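Local coordinates for protein PlyP35 (Listeria phage P35, PDB 6S3Y) that probably holds a Listeria phage hydrolase to the bacterial surface, acting as its cell-wall-binding part through two SH3-like repeats, at residues Val9-Tyr15 against Ile131-Asp137; Phe16-Phe22 against Arg59-Tyr63; Ala84-Cys88 against Phe99-Arg104. Where two conformers were deposited one is given. Numbering follows the deposited sequence.

Overall arrangement
The chain is mostly antiparallel strand, without alpha-helix, and probably holds two SH3-like repeats. Contact 1 joins residues near the two chain ends, so contacts 2 and 3 both fall within its span. Of these, contact 2 comes first along the chain. Contacts 1 and 2 use successive parts of strand 6-17, and their centres lie about 14 Å apart. The V9 end of this strand pairs with strand 136-137 of the second repeat. The F16 end pairs with strand 56-63 of the first. Contact 3 is a hairpin of the second repeat, centred about 9 Å from contact 1 and 16 Å from contact 2. Strand 6-17 therefore ties the two repeats together.

Contact 1: Val9-Tyr15 against Ile131-Asp137; sequences VIKDVGY and IPRYMFD
Residues 9-10 and 13-15 are extended, with a short break at K11 and D12. The facing segment starts in strand at I131, makes a 3-10 turn over R133-M135 and is strand again at F136-D137. I131 (chi1 and chi2 both t) brings CD1 to 3.9 Å from I10 CD1. The turn is closed by M135 N donating to P132 O at 3.2 Å. Y134 has chi1 p. Its O accepts from K11 NZ at 2.9 Å, at the end of an extended m, t, t, t lysine chain. The edge of the Y134 ring meets the face of Y15 (chi1 m), with centroids 5.5 Å apart and planes at 70°. Y134 OH bonds to F22 O. M135, a selenomethionine with chi1 m, sets CG over the Y15 face, 4.2 Å from the centroid. Its SE is 5.2 Å from that centroid, a Met-aromatic contact. M135 O accepts from K11 N at 3.1 Å. F136 faces I10 in an antiparallel non-hydrogen-bonded pair, CA-CA 4.2 Å, and the two side chains diverge. D137 and V9 form the hydrogen-bonded pair: V9 N to D137 O is 3.0 Å and D137 N to V9 O is 2.8 Å. The 3-10 turn leading into a short last strand, paired with strand 6-17, is consistent with the SH3-like fold of this family.

Contact 2: Phe16-Phe22 against Arg59-Tyr63; sequences FQDKPQF and RGYIY
F16 and Q17 end a strand that runs antiparallel to strand 59-63. One hydrogen-bonded pair joins them: Q17 N to Y61 O and Y61 N to Q17 O, both 2.8 Å. After Q17 the chain turns, with P20 at the centre of an inverse gamma turn. G60 leaves a hollow, and the F16 ring (chi1 t) fills it. G60 CA lies 3.5 Å from the ring centroid, over the face, and a CB on G60 would clash with the ring. The F16 edge meets I62, with CD1 4.1 Å from I62 CB. From the same strand, the Y61 ring (chi1 m) packs against the turn at K19-P20. P20 CD sits over its face, 3.8 Å from the centroid. F22 (chi1 m) reaches Y63, with F22 CZ 3.6 Å from Y63 CB. A water donates to D18 O at 2.7 Å and to R59 O at 2.8 Å. Polar bonding between the segments thus runs through backbone and water, while the side chains meet by apolar and CH-pi contact.

Contact 3: Ala84-Cys88 against Phe99-Arg104; sequences AHAFC and FINLKR
This is a beta hairpin of the second SH3-like repeat. Strand 85-88 runs antiparallel to strand 99-103, with an angle of 148° between their directions and axes 4.5 Å apart at closest. A84 lies at the open end. Its O accepts from a water at 3.0 Å, and that water accepts from R104 N at 2.8 Å. The A84 CB also packs 4.0 Å from R104 CD. H85 (chi1 p) sets its CB 3.4 Å from L102 O. A86 makes a hydrogen-bonded pair with L102: A86 N to L102 O is 2.9 Å and L102 N to A86 O is 3.0 Å. F87 faces N101 in a non-hydrogen-bonded pair, CA-CA 4.8 Å. The F87 ring (chi1 m) takes the edge of F99 (chi1 p) toward its face, with centroids 5.2 Å apart and planes at 83°. Y63 of the first repeat also meets this ring edge-to-face. C88 pairs with I100 through C88 N to I100 O at 3.0 Å and I100 N to C88 O at 2.9 Å. A86, C88, I100 and L102 share one sheet face, which packs on L120, F129 and I131 of the second repeat and on I10 of strand 6-17. On this face C88, with chi1 p, places SG 3.9 Å from I100 CB and 3.9 Å from L102 CD1.

Contact 1: Val9-Tyr15 against Ile131-Asp137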
loop_
_atom_site.group_PDB
_atom_site.type_symbol
_atom_site.label_atom_id
_atom_site.label_comp_id
_atom_site.label_asym_id
_atom_site.label_seq_id
_atom_site.Cartn_x
_atom_site.Cartn_y
_atom_site.Cartn_z
ATOM N N VAL A 9 13.657 -1.914 0.143
ATOM C CA VAL A 9 12.902 -3.183 0.267
ATOM C C VAL A 9 11.440 -2.825 0.538
ATOM O O VAL A 9 11.157 -2.009 1.442
ATOM C CB VAL A 9 13.523 -4.118 1.327
ATOM C CG1 VAL A 9 13.815 -3.392 2.603
ATOM C CG2 VAL A 9 12.662 -5.346 1.590
ATOM N N ILE A 10 10.550 -3.395 -0.268
ATOM C CA ILE A 10 9.092 -3.146 -0.145
ATOM C C ILE A 10 8.651 -3.777 1.192
ATOM O O ILE A 10 9.062 -4.924 1.490
ATOM C CB ILE A 10 8.337 -3.659 -1.380
ATOM C CG1 ILE A 10 8.275 -2.588 -2.478
ATOM C CG2 ILE A 10 6.921 -4.120 -1.018
ATOM C CD1 ILE A 10 9.606 -2.000 -2.857
ATOM N N LYS A 11 7.859 -3.045 1.965
ATOM C CA LYS A 11 7.465 -3.460 3.343
ATOM C C LYS A 11 6.642 -4.748 3.310
ATOM O O LYS A 11 5.996 -5.057 2.276
ATOM C CB LYS A 11 6.690 -2.362 4.063
ATOM C CG LYS A 11 7.503 -1.121 4.387
ATOM C CD LYS A 11 6.628 -0.038 5.037
ATOM C CE LYS A 11 7.455 1.126 5.515
ATOM N NZ LYS A 11 6.619 2.257 5.947
ATOM N N ASP A 12 6.612 -5.426 4.454
ATOM C CA ASP A 12 5.861 -6.686 4.673
ATOM C C ASP A 12 4.453 -6.360 5.180
ATOM O O ASP A 12 3.923 -7.141 6.029
ATOM C CB ASP A 12 6.625 -7.551 5.695
ATOM C CG ASP A 12 6.141 -8.994 5.718
ATOM O OD1 ASP A 12 5.887 -9.551 4.622
ATOM O OD2 ASP A 12 5.978 -9.498 6.828
ATOM N N VAL A 13 3.830 -5.285 4.670
ATOM C CA VAL A 13 2.530 -4.761 5.215
ATOM C C VAL A 13 1.512 -4.515 4.092
ATOM O O VAL A 13 1.916 -4.354 2.891
ATOM C CB VAL A 13 2.747 -3.475 6.027
ATOM C CG1 VAL A 13 3.781 -3.684 7.135
ATOM C CG2 VAL A 13 3.136 -2.295 5.129
ATOM N N GLY A 14 0.236 -4.508 4.474
ATOM C CA GLY A 14 -0.872 -3.869 3.728
ATOM C C GLY A 14 -1.153 -2.493 4.290
ATOM O O GLY A 14 -0.909 -2.251 5.491
ATOM N N TYR A 15 -1.694 -1.601 3.463
ATOM C CA TYR A 15 -1.796 -0.160 3.782
ATOM C C TYR A 15 -3.257 0.169 4.103
ATOM O O TYR A 15 -4.089 0.155 3.195
ATOM C CB TYR A 15 -1.193 0.643 2.624
ATOM C CG TYR A 15 0.246 0.280 2.412
ATOM C CD1 TYR A 15 1.248 0.855 3.173
ATOM C CD2 TYR A 15 0.586 -0.716 1.513
ATOM C CE1 TYR A 15 2.564 0.466 3.015
ATOM C CE2 TYR A 15 1.910 -1.110 1.346
ATOM C CZ TYR A 15 2.897 -0.515 2.103
ATOM O OH TYR A 15 4.200 -0.911 1.972
ATOM N N ILE A 131 7.150 5.180 -6.770
ATOM C CA ILE A 131 6.714 4.566 -5.487
ATOM C C ILE A 131 6.840 5.642 -4.410
ATOM O O ILE A 131 7.853 6.324 -4.309
ATOM C CB ILE A 131 7.505 3.276 -5.186
ATOM C CG1 ILE A 131 6.929 2.555 -3.961
ATOM C CG2 ILE A 131 8.997 3.547 -5.059
ATOM C CD1 ILE A 131 7.536 1.171 -3.704
ATOM N N PRO A 132 5.799 5.834 -3.573
ATOM C CA PRO A 132 5.883 6.770 -2.448
ATOM C C PRO A 132 6.711 6.186 -1.291
ATOM O O PRO A 132 6.797 4.966 -1.145
ATOM C CB PRO A 132 4.412 6.961 -2.078
ATOM C CG PRO A 132 3.771 5.630 -2.427
ATOM C CD PRO A 132 4.493 5.159 -3.664
ATOM N N ARG A 133 7.289 7.082 -0.481
ATOM C CA ARG A 133 8.224 6.749 0.616
ATOM C C ARG A 133 7.641 5.689 1.546
ATOM O O ARG A 133 8.412 4.807 2.004
ATOM C CB ARG A 133 8.572 8.019 1.418
ATOM C CG ARG A 133 9.628 7.810 2.485
ATOM C CD ARG A 133 10.942 7.273 1.940
ATOM N NE ARG A 133 11.888 6.956 3.002
ATOM C CZ ARG A 133 11.857 5.839 3.717
ATOM N NH1 ARG A 133 10.978 4.881 3.464
ATOM N NH2 ARG A 133 12.729 5.697 4.694
ATOM N N TYR A 134 6.337 5.735 1.809
ATOM C CA TYR A 134 5.701 4.930 2.889
ATOM C C TYR A 134 5.608 3.457 2.508
ATOM O O TYR A 134 5.265 2.654 3.359
ATOM C CB TYR A 134 4.338 5.521 3.317
ATOM C CG TYR A 134 3.215 5.411 2.325
ATOM C CD1 TYR A 134 2.442 4.270 2.242
ATOM C CD2 TYR A 134 2.845 6.489 1.526
ATOM C CE1 TYR A 134 1.384 4.166 1.352
ATOM C CE2 TYR A 134 1.780 6.401 0.644
ATOM C CZ TYR A 134 1.063 5.233 0.537
ATOM O OH TYR A 134 -0.001 5.156 -0.320
HETATM N N MSE A 135 5.941 3.082 1.269
HETATM C CA MSE A 135 5.778 1.687 0.865
HETATM C C MSE A 135 7.082 0.887 0.953
HETATM O O MSE A 135 7.066 -0.310 0.640
HETATM C CB MSE A 135 5.197 1.582 -0.544
HETATM C CG MSE A 135 3.772 2.072 -0.620
HETATM SE SE MSE A 135 2.967 1.777 -2.355
HETATM C CE MSE A 135 1.146 1.535 -1.866
ATOM N N PHE A 136 8.173 1.508 1.398
ATOM C CA PHE A 136 9.436 0.778 1.445
ATOM C C PHE A 136 10.293 1.219 2.648
ATOM O O PHE A 136 10.080 2.304 3.234
ATOM C CB PHE A 136 10.227 0.962 0.138
ATOM C CG PHE A 136 10.673 2.370 -0.177
ATOM C CD1 PHE A 136 11.833 2.891 0.371
ATOM C CD2 PHE A 136 9.953 3.162 -1.062
ATOM C CE1 PHE A 136 12.251 4.182 0.048
ATOM C CE2 PHE A 136 10.377 4.448 -1.378
ATOM C CZ PHE A 136 11.515 4.973 -0.825
ATOM N N ASP A 137 11.281 0.382 2.969
ATOM C CA ASP A 137 12.354 0.690 3.949
ATOM C C ASP A 137 13.699 0.841 3.217
ATOM O O ASP A 137 13.886 0.250 2.148
ATOM C CB ASP A 137 12.411 -0.386 5.027
ATOM C CG ASP A 137 11.246 -0.338 6.009
ATOM O OD1 ASP A 137 10.798 0.803 6.375
ATOM O OD2 ASP A 137 10.794 -1.423 6.392
#

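Contact 2: Phe16-Phe22 against Arg59-Tyr63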
loop_
_atom_site.group_PDB
_atom_site.type_symbol
_atom_site.label_atom_id
_atom_site.label_comp_id
_atom_site.label_asym_id
_atom_site.label_seq_id
_atom_site.Cartn_x
_atom_site.Cartn_y
_atom_site.Cartn_z
ATOM N N PHE A 16 -3.543 0.404 5.378
ATOM C CA PHE A 16 -4.877 0.837 5.868
ATOM C C PHE A 16 -4.825 2.356 6.007
ATOM O O PHE A 16 -4.303 2.860 7.024
ATOM C CB PHE A 16 -5.204 0.089 7.158
ATOM C CG PHE A 16 -6.597 0.231 7.706
ATOM C CD1 PHE A 16 -7.702 -0.208 6.985
ATOM C CD2 PHE A 16 -6.794 0.745 8.973
ATOM C CE1 PHE A 16 -8.970 -0.143 7.536
ATOM C CE2 PHE A 16 -8.069 0.820 9.522
ATOM C CZ PHE A 16 -9.143 0.371 8.799
ATOM N N GLN A 17 -5.240 3.059 4.957
ATOM C CA GLN A 17 -5.021 4.527 4.806
ATOM C C GLN A 17 -6.228 5.290 5.346
ATOM O O GLN A 17 -7.318 4.691 5.437
ATOM C CB GLN A 17 -4.764 4.862 3.322
ATOM C CG GLN A 17 -3.552 4.167 2.705
ATOM C CD GLN A 17 -2.253 4.503 3.412
ATOM O OE1 GLN A 17 -1.736 3.717 4.221
ATOM N NE2 GLN A 17 -1.733 5.689 3.130
ATOM N N ASP A 18 -6.062 6.576 5.667
ATOM C CA ASP A 18 -7.165 7.413 6.209
ATOM C C ASP A 18 -8.144 7.784 5.088
ATOM O O ASP A 18 -9.216 8.318 5.416
ATOM C CB ASP A 18 -6.629 8.629 6.968
ATOM C CG ASP A 18 -5.815 9.613 6.146
ATOM O OD1 ASP A 18 -5.449 9.297 5.007
ATOM O OD2 ASP A 18 -5.533 10.699 6.673
ATOM N N LYS A 19 -7.807 7.498 3.833
ATOM C CA LYS A 19 -8.649 7.763 2.640
ATOM C C LYS A 19 -8.500 6.609 1.679
ATOM O O LYS A 19 -7.445 5.969 1.686
ATOM C CB LYS A 19 -8.145 8.990 1.886
ATOM C CG LYS A 19 -8.068 10.256 2.700
ATOM C CD LYS A 19 -7.242 11.326 2.079
ATOM C CE LYS A 19 -7.062 12.467 3.049
ATOM N NZ LYS A 19 -6.334 13.574 2.383
ATOM N N PRO A 20 -9.494 6.340 0.813
ATOM C CA PRO A 20 -9.369 5.282 -0.192
ATOM C C PRO A 20 -8.548 5.737 -1.416
ATOM O O PRO A 20 -9.046 5.675 -2.515
ATOM C CB PRO A 20 -10.819 4.983 -0.557
ATOM C CG PRO A 20 -11.499 6.330 -0.410
ATOM C CD PRO A 20 -10.810 7.001 0.754
ATOM N N GLN A 21 -7.305 6.150 -1.181
ATOM C CA GLN A 21 -6.379 6.637 -2.232
ATOM C C GLN A 21 -4.958 6.427 -1.699
ATOM O O GLN A 21 -4.771 6.457 -0.470
ATOM C CB GLN A 21 -6.678 8.112 -2.587
ATOM C CG GLN A 21 -6.743 9.046 -1.374
ATOM C CD GLN A 21 -7.291 10.456 -1.534
ATOM O OE1 GLN A 21 -8.493 10.675 -1.651
ATOM N NE2 GLN A 21 -6.403 11.443 -1.425
ATOM N N PHE A 22 -3.991 6.220 -2.596
ATOM C CA PHE A 22 -2.570 6.046 -2.241
ATOM C C PHE A 22 -1.847 7.384 -2.153
ATOM O O PHE A 22 -0.863 7.460 -1.405
ATOM C CB PHE A 22 -1.956 5.080 -3.235
ATOM C CG PHE A 22 -2.431 3.667 -3.056
ATOM C CD1 PHE A 22 -2.079 2.935 -1.925
ATOM C CD2 PHE A 22 -3.239 3.081 -3.999
ATOM C CE1 PHE A 22 -2.501 1.633 -1.783
ATOM C CE2 PHE A 22 -3.662 1.778 -3.854
ATOM C CZ PHE A 22 -3.276 1.054 -2.753
ATOM N N ARG A 59 -11.398 5.428 11.256
ATOM C CA ARG A 59 -11.772 4.695 10.030
ATOM C C ARG A 59 -10.555 4.633 9.103
ATOM O O ARG A 59 -9.826 5.623 8.992
ATOM C CB ARG A 59 -12.976 5.345 9.343
ATOM C CG ARG A 59 -13.392 4.638 8.067
ATOM C CD ARG A 59 -14.805 4.974 7.635
ATOM N NE ARG A 59 -15.797 4.552 8.609
ATOM C CZ ARG A 59 -16.293 3.333 8.714
ATOM N NH1 ARG A 59 -15.874 2.347 7.946
ATOM N NH2 ARG A 59 -17.180 3.085 9.659
ATOM N N GLY A 60 -10.385 3.513 8.423
ATOM C CA GLY A 60 -9.382 3.380 7.362
ATOM C C GLY A 60 -9.927 2.657 6.154
ATOM O O GLY A 60 -11.078 2.168 6.185
ATOM N N TYR A 61 -9.094 2.608 5.115
ATOM C CA TYR A 61 -9.431 2.049 3.796
ATOM C C TYR A 61 -8.235 1.225 3.314
ATOM O O TYR A 61 -7.106 1.723 3.370
ATOM C CB TYR A 61 -9.738 3.190 2.816
ATOM C CG TYR A 61 -10.880 4.069 3.253
ATOM C CD1 TYR A 61 -10.672 5.145 4.098
ATOM C CD2 TYR A 61 -12.168 3.800 2.842
ATOM C CE1 TYR A 61 -11.733 5.939 4.538
ATOM C CE2 TYR A 61 -13.237 4.586 3.244
ATOM C CZ TYR A 61 -13.017 5.657 4.105
ATOM O OH TYR A 61 -14.030 6.444 4.557
ATOM N N ILE A 62 -8.497 0.042 2.779
ATOM C CA ILE A 62 -7.413 -0.820 2.273
ATOM C C ILE A 62 -7.820 -1.399 0.924
ATOM O O ILE A 62 -8.982 -1.807 0.744
ATOM C CB ILE A 62 -7.025 -1.889 3.327
ATOM C CG1 ILE A 62 -5.832 -2.709 2.840
ATOM C CG2 ILE A 62 -8.202 -2.763 3.701
ATOM C CD1 ILE A 62 -5.084 -3.419 3.957
ATOM N N TYR A 63 -6.873 -1.425 -0.003
ATOM C CA TYR A 63 -7.116 -1.827 -1.407
ATOM C C TYR A 63 -7.428 -3.310 -1.462
ATOM O O TYR A 63 -6.868 -4.067 -0.659
ATOM C CB TYR A 63 -5.899 -1.397 -2.215
ATOM C CG TYR A 63 -6.050 -1.505 -3.706
ATOM C CD1 TYR A 63 -6.571 -0.456 -4.445
ATOM C CD2 TYR A 63 -5.630 -2.635 -4.381
ATOM C CE1 TYR A 63 -6.649 -0.513 -5.831
ATOM C CE2 TYR A 63 -5.696 -2.709 -5.761
ATOM C CZ TYR A 63 -6.200 -1.641 -6.488
ATOM O OH TYR A 63 -6.291 -1.735 -7.837
HETATM O O HOH W 1 -10.383 8.111 7.833
#

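Contact 3: Ala84-Cys88 against Phe99-Arg104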
loop_
_atom_site.group_PDB
_atom_site.type_symbol
_atom_site.label_atom_id
_atom_site.label_comp_id
_atom_site.label_asym_id
_atom_site.label_seq_id
_atom_site.Cartn_x
_atom_site.Cartn_y
_atom_site.Cartn_z
ATOM N N ALA A 84 0.041 -8.627 2.189
ATOM C CA ALA A 84 1.003 -7.519 2.047
ATOM C C ALA A 84 1.546 -7.463 0.609
ATOM O O ALA A 84 1.990 -8.474 0.114
ATOM C CB ALA A 84 2.098 -7.634 3.078
ATOM N N HIS A 85 1.539 -6.275 0.023
ATOM C CA HIS A 85 2.225 -5.943 -1.264
ATOM C C HIS A 85 2.167 -4.434 -1.436
ATOM O O HIS A 85 1.407 -3.767 -0.695
ATOM C CB HIS A 85 1.620 -6.684 -2.466
ATOM C CG HIS A 85 0.376 -6.076 -3.027
ATOM N ND1 HIS A 85 -0.874 -6.633 -2.808
ATOM C CD2 HIS A 85 0.163 -4.961 -3.783
ATOM C CE1 HIS A 85 -1.792 -5.921 -3.436
ATOM N NE2 HIS A 85 -1.183 -4.892 -4.022
ATOM N N ALA A 86 2.962 -3.904 -2.341
ATOM C CA ALA A 86 2.968 -2.462 -2.648
ATOM C C ALA A 86 2.657 -2.282 -4.131
ATOM O O ALA A 86 2.297 -3.279 -4.827
ATOM C CB ALA A 86 4.292 -1.879 -2.234
ATOM N N PHE A 87 2.808 -1.067 -4.632
ATOM C CA PHE A 87 2.568 -0.709 -6.040
ATOM C C PHE A 87 3.644 0.282 -6.461
ATOM O O PHE A 87 4.142 1.027 -5.582
ATOM C CB PHE A 87 1.212 -0.047 -6.230
ATOM C CG PHE A 87 0.016 -0.963 -6.273
ATOM C CD1 PHE A 87 -0.051 -2.001 -7.180
ATOM C CD2 PHE A 87 -1.070 -0.734 -5.441
ATOM C CE1 PHE A 87 -1.173 -2.804 -7.252
ATOM C CE2 PHE A 87 -2.199 -1.538 -5.522
ATOM C CZ PHE A 87 -2.251 -2.581 -6.417
ATOM N N CYS A 88 3.943 0.335 -7.766
ATOM C CA CYS A 88 4.519 1.555 -8.390
ATOM C C CYS A 88 3.662 1.921 -9.597
ATOM O O CYS A 88 2.986 1.017 -10.197
ATOM C CB CYS A 88 5.989 1.383 -8.743
ATOM S SG CYS A 88 6.303 -0.042 -9.811
ATOM N N PHE A 99 0.292 0.381 -13.653
ATOM C CA PHE A 99 0.832 0.167 -12.296
ATOM C C PHE A 99 1.266 -1.290 -12.190
ATOM O O PHE A 99 0.694 -2.141 -12.882
ATOM C CB PHE A 99 -0.183 0.609 -11.240
ATOM C CG PHE A 99 -1.475 -0.169 -11.218
ATOM C CD1 PHE A 99 -1.568 -1.373 -10.525
ATOM C CD2 PHE A 99 -2.595 0.274 -11.897
ATOM C CE1 PHE A 99 -2.777 -2.062 -10.469
ATOM C CE2 PHE A 99 -3.785 -0.439 -11.881
ATOM C CZ PHE A 99 -3.883 -1.594 -11.141
ATOM N N ILE A 100 2.254 -1.528 -11.337
ATOM C CA ILE A 100 2.853 -2.875 -11.101
ATOM C C ILE A 100 2.674 -3.213 -9.619
ATOM O O ILE A 100 3.029 -2.383 -8.774
ATOM C CB ILE A 100 4.329 -2.881 -11.528
ATOM C CG1 ILE A 100 4.488 -2.480 -13.012
ATOM C CG2 ILE A 100 4.959 -4.223 -11.224
ATOM C CD1 ILE A 100 5.935 -2.210 -13.420
ATOM N N ASN A 101 2.146 -4.406 -9.357
ATOM C CA ASN A 101 2.073 -5.035 -8.018
ATOM C C ASN A 101 3.503 -5.437 -7.631
ATOM O O ASN A 101 4.063 -6.301 -8.323
ATOM C CB ASN A 101 1.094 -6.213 -8.029
ATOM C CG ASN A 101 0.955 -6.865 -6.666
ATOM O OD1 ASN A 101 1.960 -7.113 -6.012
ATOM N ND2 ASN A 101 -0.269 -7.152 -6.223
ATOM N N LEU A 102 4.097 -4.795 -6.621
ATOM C CA LEU A 102 5.419 -5.180 -6.085
ATOM C C LEU A 102 5.228 -6.133 -4.890
ATOM O O LEU A 102 4.601 -5.735 -3.883
ATOM C CB LEU A 102 6.184 -3.924 -5.693
ATOM C CG LEU A 102 6.431 -2.935 -6.831
ATOM C CD1 LEU A 102 7.134 -1.670 -6.336
ATOM C CD2 LEU A 102 7.271 -3.573 -7.918
ATOM N N LYS A 103 5.779 -7.337 -4.987
ATOM C CA LYS A 103 5.681 -8.390 -3.940
ATOM C C LYS A 103 6.266 -7.861 -2.641
ATOM O O LYS A 103 7.246 -7.067 -2.685
ATOM C CB LYS A 103 6.375 -9.684 -4.403
ATOM C CG LYS A 103 5.548 -10.934 -4.297
ATOM C CD LYS A 103 6.358 -12.238 -4.402
ATOM C CE LYS A 103 5.411 -13.414 -4.395
ATOM N NZ LYS A 103 4.747 -13.613 -3.079
ATOM N N ARG A 104 5.684 -8.246 -1.502
ATOM C CA ARG A 104 6.315 -7.941 -0.189
ATOM C C ARG A 104 7.780 -8.386 -0.261
ATOM O O ARG A 104 8.015 -9.453 -0.783
ATOM C CB ARG A 104 5.563 -8.617 0.959
ATOM C CG ARG A 104 5.472 -10.127 0.834
ATOM C CD ARG A 104 4.406 -10.605 1.822
ATOM N NE ARG A 104 4.877 -11.793 2.561
ATOM C CZ ARG A 104 4.539 -13.007 2.277
ATOM N NH1 ARG A 104 3.647 -13.252 1.320
ATOM N NH2 ARG A 104 5.035 -13.989 2.994
HETATM O O HOH W 2 3.488 -9.931 -1.975
#